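Local coordinates for protein orotidine 5'-phosphate decarboxylase (Streptomyces avermitilis, PDB 3V75) that probably catalyses the decarboxylation of orotidine 5'-phosphate to UMP and carbon dioxide, the last step of de novo UMP synthesis, at residues A[49-54]-A[65-70]; A[82-87]-A[98-103]; A[43-48]-A[70-75]; A[102-107]-A[114-119]. One frame throughout, in Å; residues are numbered along the deposited sequence.

Contacts 2, 3 and 4 pack helices on the first three strands of a closed eight-stranded parallel barrel; contact 1 joins two helices. Contacts 3 and 4 pack helices 61-75 and 93-109 on strands 42-45 and 113-120, respectively; contact 2 brings helix 93-109 onto strand 81-84, which runs between those two in the sheet. Contacts 2 and 4 are closest, with centres about 5 Å apart, and are tied by a salt bridge of 2.7 Å from Lys83 NZ to Asp117 OD2. Contact 4 holds Lys119, the predicted proton donor; in contact 2 the Ser86 side chain is about 8 Å from that of Lys119. Contact 1 is nested within the chain loop closed by contact 3, their centres about 8 Å apart.

Contact 1 of 4, residues A[49-54]-A[65-70]; sequences ASLLAD and ERFSRT
The Phe67 ring is approached obliquely by both leucines of helix 49-54: Leu52 CD2 comes in at the root of the ring and Leu51 CB near its far half. The evidence is in the distances. Leu52 CD2 is 3.6 Å from Phe67 CB and 3.8 Å from Phe67 CD2, so one methyl group sits where the ring joins its stem, while Leu51 CB is 4.1 Å from Phe67 CE2. Trp55 also meets Phe67, with the two planes at about 35°, and the ring touches Pro47.

The first torsion of Phe67 (chi1 178°) swings CG opposite its own backbone nitrogen and sends the ring out from helix 61-75 toward the short helix. Leu52 turns its CG the other way, opposite the carbonyl carbon (chi1 -67°), which lets CD2 reach the ring although the CB bond itself does not aim there; the two side chains cross obliquely. Backbones stay well apart, the closest CA pair being Leu52 and Phe67 at 7.1 Å.

Helix 49-54 belongs to the excursion between strand 42-45 and helix 61-75 of the barrel, and the contact packs this short helix against the longer one. Leu51 also touches Arg271 and Leu274 of helix 271-274. All three residues that meet are buried and apolar, and the pairing rests on methyl, methylene and aromatic carbon; the helices are therefore joined by shape and exclusion of water, without polar bonds between the two segments.

Contact 2 of 4, residues A[82-87]-A[98-103]; sequences FKPQSA and AVLEKT
Leu100 carries its CG opposite the backbone nitrogen (chi1 -179°), and its turn about CB-CG (chi2 58°) aims the two methyl groups at different residues of segment 82-87. CD1 goes to the pyrrolidine ring of Pro84, 3.7 Å from Pro84 CB. The other branch, CD2, lies 4.1 Å from Ser86 OG, a van der Waals neighbour of that hydroxyl. Ser86 extends its OG away from its own nitrogen too, and its polar partner is Glu90 OE2, further along helix 86-90.

Pro84 ends strand 81-84, the second strand of the TIM barrel, and the chain then turns straight into helix 86-90. Gln85 occupies the N-cap position of that helix: its OE1 accepts from Ala87 N at 2.9 Å, in the carbonyl plane on a lone pair, with a nearly straight N-H...O angle of 173°. Leu100 packs against this strand-to-helix junction, and its CA is 7.7 Å from that of Ser86. Helix 93-109 has its own side-chain bond here, Thr103 OG1 to Val99 O at 2.7 Å, the donor standing above the carbonyl plane. Next to Leu100, Glu101 faces the dimer interface and bonds Ser94 of the second subunit.

Contact 3 of 4, residues A[43-48]-A[70-75]; sequences VGIDPH and TVVEAL
The helical turn that presents Val71, Val72 and Leu75 to Val43 and Ile45 is fixed by the backbone bond Ala74 N to Thr70 O, 2.8 Å, and by Leu75 N to Val71 O, 2.9 Å. The second bond joins Val71 and Leu75, one turn apart, and each finds its own residue of the strand. Val43 CG1 meets Leu75 CD1 at 4.1 Å, the two side chains crossing at about a right angle. Ile45 and Val71 instead slide past each other in opposite directions, with Ile45 CG1 4.2 Å from Val71 CG1.

Ile45 has its CG1 branch next to the backbone nitrogen and opposite the carbonyl carbon (chi1 -53°). Its chain then runs on extended, so that CD1 reaches Val72 CG2, also at 4.2 Å. Methyl and methylene groups make the whole contact, and all five residues are buried.

This is a beta-alpha pair of the barrel: the axes of strand 43-45 and helix 70-75 lie 10.2 Å apart and run nearly antiparallel, at 154°. On one flank, Phe82 of the adjoining strand 81-84 touches Ile45, Val71 and Leu75; Val273 of helix 271-274 touches Val43 and Leu75, and helix 280-299 packs on Ala74 and Leu75.

Contact 4 of 4, residues A[102-107]-A[114-119]; sequences KTVAEA and VVMDAK
Val114 takes the centre of the contact, with one methyl group for each of two helix residues. Its CG1 lies 4.0 Å from Val104 CG2, and its CG2 lies 3.7 Å from Ala107 CB. In this TIM barrel the pair forms the returning half of a beta-alpha-beta crossover, in which helix 93-109 leads into strand 113-120; the axes of segments 102-107 and 114-119 approach to 9.7 Å and are almost antiparallel (159°). Val104 CG2 has a further neighbour, the CE methyl of Met116 (a selenomethionine here), at 3.8 Å. Met116 bends at both chi2 and chi3, which curls its end back toward the helix, and it crosses Val104 at about a right angle.

With Val114 cut back to an alanine, Ala107 CB would probably lose its methyl partner and Val104 CG2 would keep only Met116 CE of the two methyls just named, opening a gap between strand and helix.

In the next shell, Pro84 touches Val114, Phe82 touches Ala107, and Leu100 reaches Met116 from the same helix. Asp144 OD2 accepts a bond from Val114 N, near the start of the strand.

At the other end of segment 114-119 stands Lys119, the predicted proton donor, whose NZ also pairs with Asp122 of the second subunit. Within the strand, Lys119 NZ forms a salt bridge to Asp117 OD1 of 2.9 Å, meeting that oxygen on its syn side, 26° out of the carboxylate plane.

Contact 1 of 4, residues A[49-54]-A[65-70]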
loop_
_atom_site.group_PDB
_atom_site.type_symbol
_atom_site.label_atom_id
_atom_site.label_comp_id
_atom_site.label_asym_id
_atom_site.label_seq_id
_atom_site.Cartn_x
_atom_site.Cartn_y
_atom_site.Cartn_z
ATOM N N ALA A 49 8.917 5.932 16.094
ATOM C CA ALA A 49 9.020 6.204 17.522
ATOM C C ALA A 49 10.471 6.200 18.044
ATOM O O ALA A 49 10.784 7.007 18.913
ATOM C CB ALA A 49 8.145 5.221 18.352
ATOM N N SER A 50 11.330 5.306 17.517
ATOM C CA SER A 50 12.743 5.229 17.915
ATOM C C SER A 50 13.404 6.595 17.677
ATOM O O SER A 50 13.949 7.215 18.596
ATOM C CB SER A 50 13.440 4.142 17.080
ATOM O OG SER A 50 14.720 3.817 17.560
ATOM N N LEU A 51 13.353 7.067 16.423
ATOM C CA LEU A 51 14.007 8.355 16.087
ATOM C C LEU A 51 13.395 9.509 16.864
ATOM O O LEU A 51 14.113 10.422 17.294
ATOM C CB LEU A 51 14.019 8.648 14.571
ATOM C CG LEU A 51 15.260 8.205 13.763
ATOM C CD1 LEU A 51 15.016 8.253 12.249
ATOM C CD2 LEU A 51 16.522 9.041 14.176
ATOM N N LEU A 52 12.067 9.505 17.049
ATOM C CA LEU A 52 11.459 10.597 17.811
ATOM C C LEU A 52 12.004 10.610 19.261
ATOM O O LEU A 52 12.364 11.673 19.777
ATOM C CB LEU A 52 9.921 10.484 17.854
ATOM C CG LEU A 52 9.149 10.682 16.541
ATOM C CD1 LEU A 52 7.635 10.472 16.744
ATOM C CD2 LEU A 52 9.407 12.071 15.989
ATOM N N ALA A 53 12.077 9.431 19.885
ATOM C CA ALA A 53 12.592 9.332 21.255
ATOM C C ALA A 53 14.059 9.781 21.232
ATOM O O ALA A 53 14.472 10.554 22.105
ATOM C CB ALA A 53 12.461 7.923 21.793
ATOM N N ASP A 54 14.835 9.297 20.265
ATOM C CA ASP A 54 16.230 9.757 20.127
ATOM C C ASP A 54 16.338 11.302 20.047
ATOM O O ASP A 54 17.283 11.899 20.621
ATOM C CB ASP A 54 16.912 9.153 18.891
ATOM C CG ASP A 54 17.177 7.630 19.003
ATOM O OD1 ASP A 54 17.087 7.065 20.119
ATOM O OD2 ASP A 54 17.481 7.000 17.946
ATOM N N GLU A 65 5.231 16.164 14.108
ATOM C CA GLU A 65 5.230 17.448 13.447
ATOM C C GLU A 65 6.546 18.225 13.670
ATOM O O GLU A 65 7.089 18.822 12.734
ATOM C CB GLU A 65 4.042 18.247 13.937
ATOM C CG GLU A 65 3.924 19.617 13.366
ATOM C CD GLU A 65 2.689 20.338 13.936
ATOM O OE1 GLU A 65 2.464 20.301 15.193
ATOM O OE2 GLU A 65 1.949 20.984 13.148
ATOM N N ARG A 66 7.053 18.225 14.908
ATOM C CA ARG A 66 8.303 18.949 15.185
ATOM C C ARG A 66 9.486 18.323 14.426
ATOM O O ARG A 66 10.343 19.034 13.868
ATOM C CB ARG A 66 8.572 18.929 16.687
ATOM C CG ARG A 66 9.845 19.668 17.078
ATOM C CD ARG A 66 9.716 21.154 16.739
ATOM N NE ARG A 66 10.396 21.522 15.480
ATOM C CZ ARG A 66 10.472 22.776 15.011
ATOM N NH1 ARG A 66 9.907 23.770 15.701
ATOM N NH2 ARG A 66 11.159 23.072 13.894
ATOM N N PHE A 67 9.524 16.996 14.411
ATOM C CA PHE A 67 10.566 16.253 13.690
ATOM C C PHE A 67 10.532 16.642 12.204
ATOM O O PHE A 67 11.556 16.998 11.597
ATOM C CB PHE A 67 10.289 14.760 13.842
ATOM C CG PHE A 67 11.251 13.863 13.120
ATOM C CD1 PHE A 67 11.070 13.549 11.775
ATOM C CD2 PHE A 67 12.326 13.282 13.794
ATOM C CE1 PHE A 67 11.942 12.702 11.113
ATOM C CE2 PHE A 67 13.211 12.402 13.131
ATOM C CZ PHE A 67 13.020 12.125 11.783
ATOM N N SER A 68 9.355 16.512 11.603
ATOM C CA SER A 68 9.204 16.740 10.170
ATOM C C SER A 68 9.553 18.184 9.787
ATOM O O SER A 68 10.263 18.441 8.792
ATOM C CB SER A 68 7.764 16.376 9.777
ATOM O OG SER A 68 7.559 14.992 10.010
ATOM N N ARG A 69 9.090 19.122 10.592
ATOM C CA ARG A 69 9.373 20.514 10.338
ATOM C C ARG A 69 10.877 20.788 10.393
ATOM O O ARG A 69 11.413 21.518 9.552
ATOM C CB ARG A 69 8.626 21.373 11.366
ATOM C CG ARG A 69 8.929 22.822 11.226
ATOM C CD ARG A 69 8.054 23.642 12.174
ATOM N NE ARG A 69 8.570 25.004 12.163
ATOM C CZ ARG A 69 7.965 26.024 12.751
ATOM N NH1 ARG A 69 6.810 25.804 13.389
ATOM N NH2 ARG A 69 8.523 27.241 12.687
ATOM N N THR A 70 11.556 20.222 11.382
ATOM C CA THR A 70 12.985 20.465 11.536
ATOM C C THR A 70 13.758 19.863 10.371
ATOM O O THR A 70 14.718 20.480 9.874
ATOM C CB THR A 70 13.485 19.863 12.864
ATOM O OG1 THR A 70 12.946 20.647 13.923
ATOM C CG2 THR A 70 15.019 19.845 12.927
#

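Contact 2 of 4, residues A[82-87]-A[98-103]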
loop_
_atom_site.group_PDB
_atom_site.type_symbol
_atom_site.label_atom_id
_atom_site.label_comp_id
_atom_site.label_asym_id
_atom_site.label_seq_id
_atom_site.Cartn_x
_atom_site.Cartn_y
_atom_site.Cartn_z
ATOM N N PHE A 82 13.897 14.193 -0.921
ATOM C CA PHE A 82 13.453 13.588 0.345
ATOM C C PHE A 82 12.557 12.411 0.083
ATOM O O PHE A 82 11.845 12.389 -0.940
ATOM C CB PHE A 82 12.573 14.544 1.135
ATOM C CG PHE A 82 13.311 15.655 1.817
ATOM C CD1 PHE A 82 14.222 15.380 2.854
ATOM C CD2 PHE A 82 13.032 16.978 1.508
ATOM C CE1 PHE A 82 14.858 16.425 3.536
ATOM C CE2 PHE A 82 13.645 18.028 2.199
ATOM C CZ PHE A 82 14.583 17.752 3.200
ATOM N N LYS A 83 12.518 11.462 1.013
ATOM C CA LYS A 83 11.599 10.330 0.903
ATOM C C LYS A 83 10.847 10.156 2.208
ATOM O O LYS A 83 11.294 9.441 3.103
ATOM C CB LYS A 83 12.350 9.055 0.519
ATOM C CG LYS A 83 11.418 7.840 0.311
ATOM C CD LYS A 83 12.144 6.638 -0.262
ATOM C CE LYS A 83 13.001 5.898 0.768
ATOM N NZ LYS A 83 12.218 5.248 1.859
ATOM N N PRO A 84 9.699 10.826 2.354
ATOM C CA PRO A 84 8.884 10.527 3.537
ATOM C C PRO A 84 8.342 9.117 3.452
ATOM O O PRO A 84 7.938 8.680 2.371
ATOM C CB PRO A 84 7.722 11.527 3.452
ATOM C CG PRO A 84 7.702 11.944 2.003
ATOM C CD PRO A 84 9.096 11.842 1.479
ATOM N N GLN A 85 8.306 8.419 4.586
ATOM C CA GLN A 85 7.690 7.093 4.663
ATOM C C GLN A 85 6.294 7.268 5.245
ATOM O O GLN A 85 6.125 7.561 6.416
ATOM C CB GLN A 85 8.545 6.134 5.519
ATOM C CG GLN A 85 7.887 4.811 5.879
ATOM C CD GLN A 85 7.232 4.156 4.682
ATOM O OE1 GLN A 85 5.981 4.078 4.614
ATOM N NE2 GLN A 85 8.039 3.696 3.733
ATOM N N SER A 86 5.295 7.070 4.380
ATOM C CA SER A 86 3.901 7.327 4.718
ATOM C C SER A 86 3.463 6.612 5.999
ATOM O O SER A 86 2.688 7.178 6.774
ATOM C CB SER A 86 3.013 6.873 3.550
ATOM O OG SER A 86 1.684 7.293 3.764
ATOM N N ALA A 87 3.914 5.380 6.217
ATOM C CA ALA A 87 3.406 4.614 7.359
ATOM C C ALA A 87 3.600 5.322 8.694
ATOM O O ALA A 87 2.786 5.209 9.598
ATOM C CB ALA A 87 4.046 3.215 7.419
ATOM N N ALA A 98 -2.154 15.022 7.779
ATOM C CA ALA A 98 -2.113 16.475 7.647
ATOM C C ALA A 98 -0.671 16.996 7.817
ATOM O O ALA A 98 -0.218 17.876 7.061
ATOM C CB ALA A 98 -3.070 17.136 8.670
ATOM N N VAL A 99 0.067 16.440 8.781
ATOM C CA VAL A 99 1.503 16.810 8.911
ATOM C C VAL A 99 2.259 16.415 7.642
ATOM O O VAL A 99 3.106 17.160 7.161
ATOM C CB VAL A 99 2.138 16.128 10.138
ATOM C CG1 VAL A 99 3.654 16.372 10.142
ATOM C CG2 VAL A 99 1.496 16.674 11.424
ATOM N N LEU A 100 1.943 15.232 7.099
ATOM C CA LEU A 100 2.588 14.781 5.872
ATOM C C LEU A 100 2.330 15.739 4.708
ATOM O O LEU A 100 3.250 16.072 3.951
ATOM C CB LEU A 100 2.134 13.366 5.500
ATOM C CG LEU A 100 2.733 12.735 4.246
ATOM C CD1 LEU A 100 4.258 12.666 4.311
ATOM C CD2 LEU A 100 2.122 11.337 4.116
ATOM N N GLU A 101 1.085 16.206 4.586
ATOM C CA GLU A 101 0.753 17.173 3.537
ATOM C C GLU A 101 1.635 18.404 3.626
ATOM O O GLU A 101 2.187 18.870 2.614
ATOM C CB GLU A 101 -0.725 17.591 3.654
ATOM C CG GLU A 101 -1.675 16.477 3.223
ATOM C CD GLU A 101 -3.123 16.747 3.595
ATOM O OE1 GLU A 101 -3.405 17.473 4.580
ATOM O OE2 GLU A 101 -4.002 16.197 2.873
ATOM N N LYS A 102 1.745 18.952 4.833
ATOM C CA LYS A 102 2.507 20.202 5.017
ATOM C C LYS A 102 3.986 19.984 4.747
ATOM O O LYS A 102 4.664 20.829 4.158
ATOM C CB LYS A 102 2.362 20.724 6.439
ATOM C CG LYS A 102 1.011 21.176 6.816
ATOM C CD LYS A 102 1.067 21.877 8.200
ATOM C CE LYS A 102 2.244 21.345 9.075
ATOM N NZ LYS A 102 1.747 20.305 10.129
ATOM N N THR A 103 4.485 18.842 5.200
ATOM C CA THR A 103 5.892 18.495 5.062
ATOM C C THR A 103 6.276 18.413 3.587
ATOM O O THR A 103 7.296 18.961 3.165
ATOM C CB THR A 103 6.162 17.146 5.787
ATOM O OG1 THR A 103 5.839 17.299 7.178
ATOM C CG2 THR A 103 7.630 16.715 5.668
#

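Contact 3 of 4, residues A[43-48]-A[70-75]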
loop_
_atom_site.group_PDB
_atom_site.type_symbol
_atom_site.label_atom_id
_atom_site.label_comp_id
_atom_site.label_asym_id
_atom_site.label_seq_id
_atom_site.Cartn_x
_atom_site.Cartn_y
_atom_site.Cartn_z
ATOM N N VAL A 43 17.225 11.853 1.291
ATOM C CA VAL A 43 17.178 11.696 2.746
ATOM C C VAL A 43 15.787 11.259 3.141
ATOM O O VAL A 43 14.791 11.907 2.761
ATOM C CB VAL A 43 17.574 13.009 3.477
ATOM C CG1 VAL A 43 17.385 12.858 4.994
ATOM C CG2 VAL A 43 19.018 13.384 3.153
ATOM N N GLY A 44 15.677 10.171 3.888
ATOM C CA GLY A 44 14.369 9.722 4.345
ATOM C C GLY A 44 13.785 10.717 5.330
ATOM O O GLY A 44 14.511 11.403 6.078
ATOM N N ILE A 45 12.457 10.831 5.358
ATOM C CA ILE A 45 11.819 11.538 6.467
ATOM C C ILE A 45 11.050 10.437 7.192
ATOM O O ILE A 45 9.946 10.012 6.757
ATOM C CB ILE A 45 10.894 12.664 6.006
ATOM C CG1 ILE A 45 11.634 13.614 5.064
ATOM C CG2 ILE A 45 10.322 13.428 7.214
ATOM C CD1 ILE A 45 10.797 14.843 4.592
ATOM N N ASP A 46 11.653 9.937 8.280
ATOM C CA ASP A 46 11.255 8.683 8.905
ATOM C C ASP A 46 10.967 8.872 10.391
ATOM O O ASP A 46 11.783 8.476 11.239
ATOM C CB ASP A 46 12.392 7.652 8.759
ATOM C CG ASP A 46 12.646 7.286 7.333
ATOM O OD1 ASP A 46 11.682 7.070 6.582
ATOM O OD2 ASP A 46 13.823 7.241 6.917
ATOM N N PRO A 47 9.843 9.518 10.732
ATOM C CA PRO A 47 9.574 9.848 12.139
ATOM C C PRO A 47 8.995 8.639 12.879
ATOM O O PRO A 47 7.862 8.699 13.401
ATOM C CB PRO A 47 8.539 10.986 12.056
ATOM C CG PRO A 47 7.821 10.690 10.723
ATOM C CD PRO A 47 8.925 10.191 9.800
ATOM N N HIS A 48 9.735 7.539 12.922
ATOM C CA HIS A 48 9.302 6.418 13.762
ATOM C C HIS A 48 9.572 6.696 15.227
ATOM O O HIS A 48 10.349 7.603 15.581
ATOM C CB HIS A 48 9.909 5.074 13.326
ATOM C CG HIS A 48 11.375 5.105 13.050
ATOM N ND1 HIS A 48 12.327 5.238 14.048
ATOM C CD2 HIS A 48 12.062 4.962 11.887
ATOM C CE1 HIS A 48 13.533 5.182 13.506
ATOM N NE2 HIS A 48 13.402 5.028 12.195
ATOM N N THR A 70 11.556 20.222 11.382
ATOM C CA THR A 70 12.985 20.465 11.536
ATOM C C THR A 70 13.758 19.863 10.371
ATOM O O THR A 70 14.718 20.480 9.874
ATOM C CB THR A 70 13.485 19.863 12.864
ATOM O OG1 THR A 70 12.946 20.647 13.923
ATOM C CG2 THR A 70 15.019 19.845 12.927
ATOM N N VAL A 71 13.360 18.665 9.932
ATOM C CA VAL A 71 14.059 18.032 8.816
ATOM C C VAL A 71 13.992 18.908 7.588
ATOM O O VAL A 71 15.018 19.152 6.949
ATOM C CB VAL A 71 13.552 16.604 8.498
ATOM C CG1 VAL A 71 14.211 16.077 7.203
ATOM C CG2 VAL A 71 13.847 15.668 9.694
ATOM N N VAL A 72 12.803 19.427 7.258
ATOM C CA VAL A 72 12.712 20.258 6.061
ATOM C C VAL A 72 13.371 21.618 6.231
ATOM O O VAL A 72 13.993 22.133 5.294
ATOM C CB VAL A 72 11.249 20.397 5.604
ATOM C CG1 VAL A 72 11.175 21.303 4.389
ATOM C CG2 VAL A 72 10.678 18.995 5.301
ATOM N N GLU A 73 13.265 22.209 7.418
ATOM C CA GLU A 73 13.952 23.488 7.639
ATOM C C GLU A 73 15.461 23.340 7.501
ATOM O O GLU A 73 16.120 24.184 6.892
ATOM C CB GLU A 73 13.625 24.075 9.016
ATOM C CG GLU A 73 12.190 24.570 9.046
ATOM C CD GLU A 73 11.729 25.049 10.401
ATOM O OE1 GLU A 73 12.392 24.748 11.444
ATOM O OE2 GLU A 73 10.653 25.731 10.454
ATOM N N ALA A 74 16.002 22.267 8.081
ATOM C CA ALA A 74 17.449 22.059 8.062
ATOM C C ALA A 74 17.951 21.713 6.684
ATOM O O ALA A 74 19.011 22.185 6.264
ATOM C CB ALA A 74 17.836 20.922 9.026
ATOM N N LEU A 75 17.213 20.863 5.984
ATOM C CA LEU A 75 17.725 20.228 4.772
ATOM C C LEU A 75 17.028 20.581 3.454
ATOM O O LEU A 75 17.562 20.265 2.397
ATOM C CB LEU A 75 17.675 18.694 4.947
ATOM C CG LEU A 75 18.575 18.155 6.079
ATOM C CD1 LEU A 75 18.370 16.638 6.162
ATOM C CD2 LEU A 75 20.035 18.515 5.853
#

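Contact 4 of 4, residues A[102-107]-A[114-119]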
loop_
_atom_site.group_PDB
_atom_site.type_symbol
_atom_site.label_atom_id
_atom_site.label_comp_id
_atom_site.label_asym_id
_atom_site.label_seq_id
_atom_site.Cartn_x
_atom_site.Cartn_y
_atom_site.Cartn_z
ATOM N N LYS A 102 1.745 18.952 4.833
ATOM C CA LYS A 102 2.507 20.202 5.017
ATOM C C LYS A 102 3.986 19.984 4.747
ATOM O O LYS A 102 4.664 20.829 4.158
ATOM C CB LYS A 102 2.362 20.724 6.439
ATOM C CG LYS A 102 1.011 21.176 6.816
ATOM C CD LYS A 102 1.067 21.877 8.200
ATOM C CE LYS A 102 2.244 21.345 9.075
ATOM N NZ LYS A 102 1.747 20.305 10.129
ATOM N N THR A 103 4.485 18.842 5.200
ATOM C CA THR A 103 5.892 18.495 5.062
ATOM C C THR A 103 6.276 18.413 3.587
ATOM O O THR A 103 7.296 18.961 3.165
ATOM C CB THR A 103 6.162 17.146 5.787
ATOM O OG1 THR A 103 5.839 17.299 7.178
ATOM C CG2 THR A 103 7.630 16.715 5.668
ATOM N N VAL A 104 5.457 17.705 2.802
ATOM C CA VAL A 104 5.728 17.538 1.387
ATOM C C VAL A 104 5.645 18.913 0.698
ATOM O O VAL A 104 6.512 19.261 -0.117
ATOM C CB VAL A 104 4.717 16.553 0.750
ATOM C CG1 VAL A 104 4.810 16.616 -0.753
ATOM C CG2 VAL A 104 4.954 15.130 1.264
ATOM N N ALA A 105 4.628 19.714 1.042
ATOM C CA ALA A 105 4.503 21.033 0.431
ATOM C C ALA A 105 5.731 21.893 0.740
ATOM O O ALA A 105 6.284 22.554 -0.161
ATOM C CB ALA A 105 3.211 21.749 0.887
ATOM N N GLU A 106 6.151 21.904 2.001
ATOM C CA GLU A 106 7.282 22.756 2.389
ATOM C C GLU A 106 8.559 22.260 1.704
ATOM O O GLU A 106 9.374 23.057 1.233
ATOM C CB GLU A 106 7.459 22.726 3.913
ATOM C CG GLU A 106 6.369 23.435 4.680
ATOM C CD GLU A 106 6.250 22.949 6.145
ATOM O OE1 GLU A 106 7.076 22.097 6.611
ATOM O OE2 GLU A 106 5.294 23.402 6.823
ATOM N N ALA A 107 8.737 20.947 1.652
ATOM C CA ALA A 107 9.923 20.381 1.001
ATOM C C ALA A 107 9.990 20.803 -0.462
ATOM O O ALA A 107 11.036 21.251 -0.952
ATOM C CB ALA A 107 9.946 18.855 1.109
ATOM N N VAL A 114 10.395 15.262 -3.927
ATOM C CA VAL A 114 9.817 14.373 -2.923
ATOM C C VAL A 114 9.360 13.064 -3.553
ATOM O O VAL A 114 8.525 13.060 -4.468
ATOM C CB VAL A 114 8.634 15.044 -2.202
ATOM C CG1 VAL A 114 7.916 14.047 -1.261
ATOM C CG2 VAL A 114 9.144 16.268 -1.404
ATOM N N VAL A 115 9.910 11.970 -3.046
ATOM C CA VAL A 115 9.479 10.641 -3.401
ATOM C C VAL A 115 8.602 10.158 -2.272
ATOM O O VAL A 115 9.079 9.933 -1.146
ATOM C CB VAL A 115 10.690 9.689 -3.560
ATOM C CG1 VAL A 115 10.206 8.246 -3.773
ATOM C CG2 VAL A 115 11.557 10.178 -4.697
HETATM N N MSE A 116 7.311 9.984 -2.551
HETATM C CA MSE A 116 6.394 9.511 -1.528
HETATM C C MSE A 116 6.572 7.996 -1.388
HETATM O O MSE A 116 6.226 7.224 -2.312
HETATM C CB MSE A 116 4.962 9.852 -1.902
HETATM C CG MSE A 116 3.951 9.211 -0.965
HETATM SE SE MSE A 116 3.992 9.980 0.844
HETATM C CE MSE A 116 3.484 11.772 0.364
ATOM N N ASP A 117 7.099 7.529 -0.254
ATOM C CA ASP A 117 7.235 6.088 -0.073
ATOM C C ASP A 117 5.999 5.550 0.634
ATOM O O ASP A 117 5.880 5.551 1.878
ATOM C CB ASP A 117 8.527 5.732 0.679
ATOM C CG ASP A 117 8.890 4.300 0.539
ATOM O OD1 ASP A 117 8.037 3.482 0.075
ATOM O OD2 ASP A 117 10.044 3.919 0.872
ATOM N N ALA A 118 5.047 5.123 -0.195
ATOM C CA ALA A 118 3.748 4.649 0.281
ATOM C C ALA A 118 3.447 3.221 -0.212
ATOM O O ALA A 118 2.477 2.580 0.243
ATOM C CB ALA A 118 2.663 5.615 -0.167
ATOM N N LYS A 119 4.278 2.720 -1.128
ATOM C CA LYS A 119 4.165 1.327 -1.621
ATOM C C LYS A 119 2.717 0.929 -1.902
ATOM O O LYS A 119 2.211 -0.076 -1.388
ATOM C CB LYS A 119 4.863 0.335 -0.681
ATOM C CG LYS A 119 6.388 0.582 -0.605
ATOM C CD LYS A 119 7.044 -0.518 0.222
ATOM C CE LYS A 119 8.580 -0.282 0.386
ATOM N NZ LYS A 119 8.859 0.957 1.209
#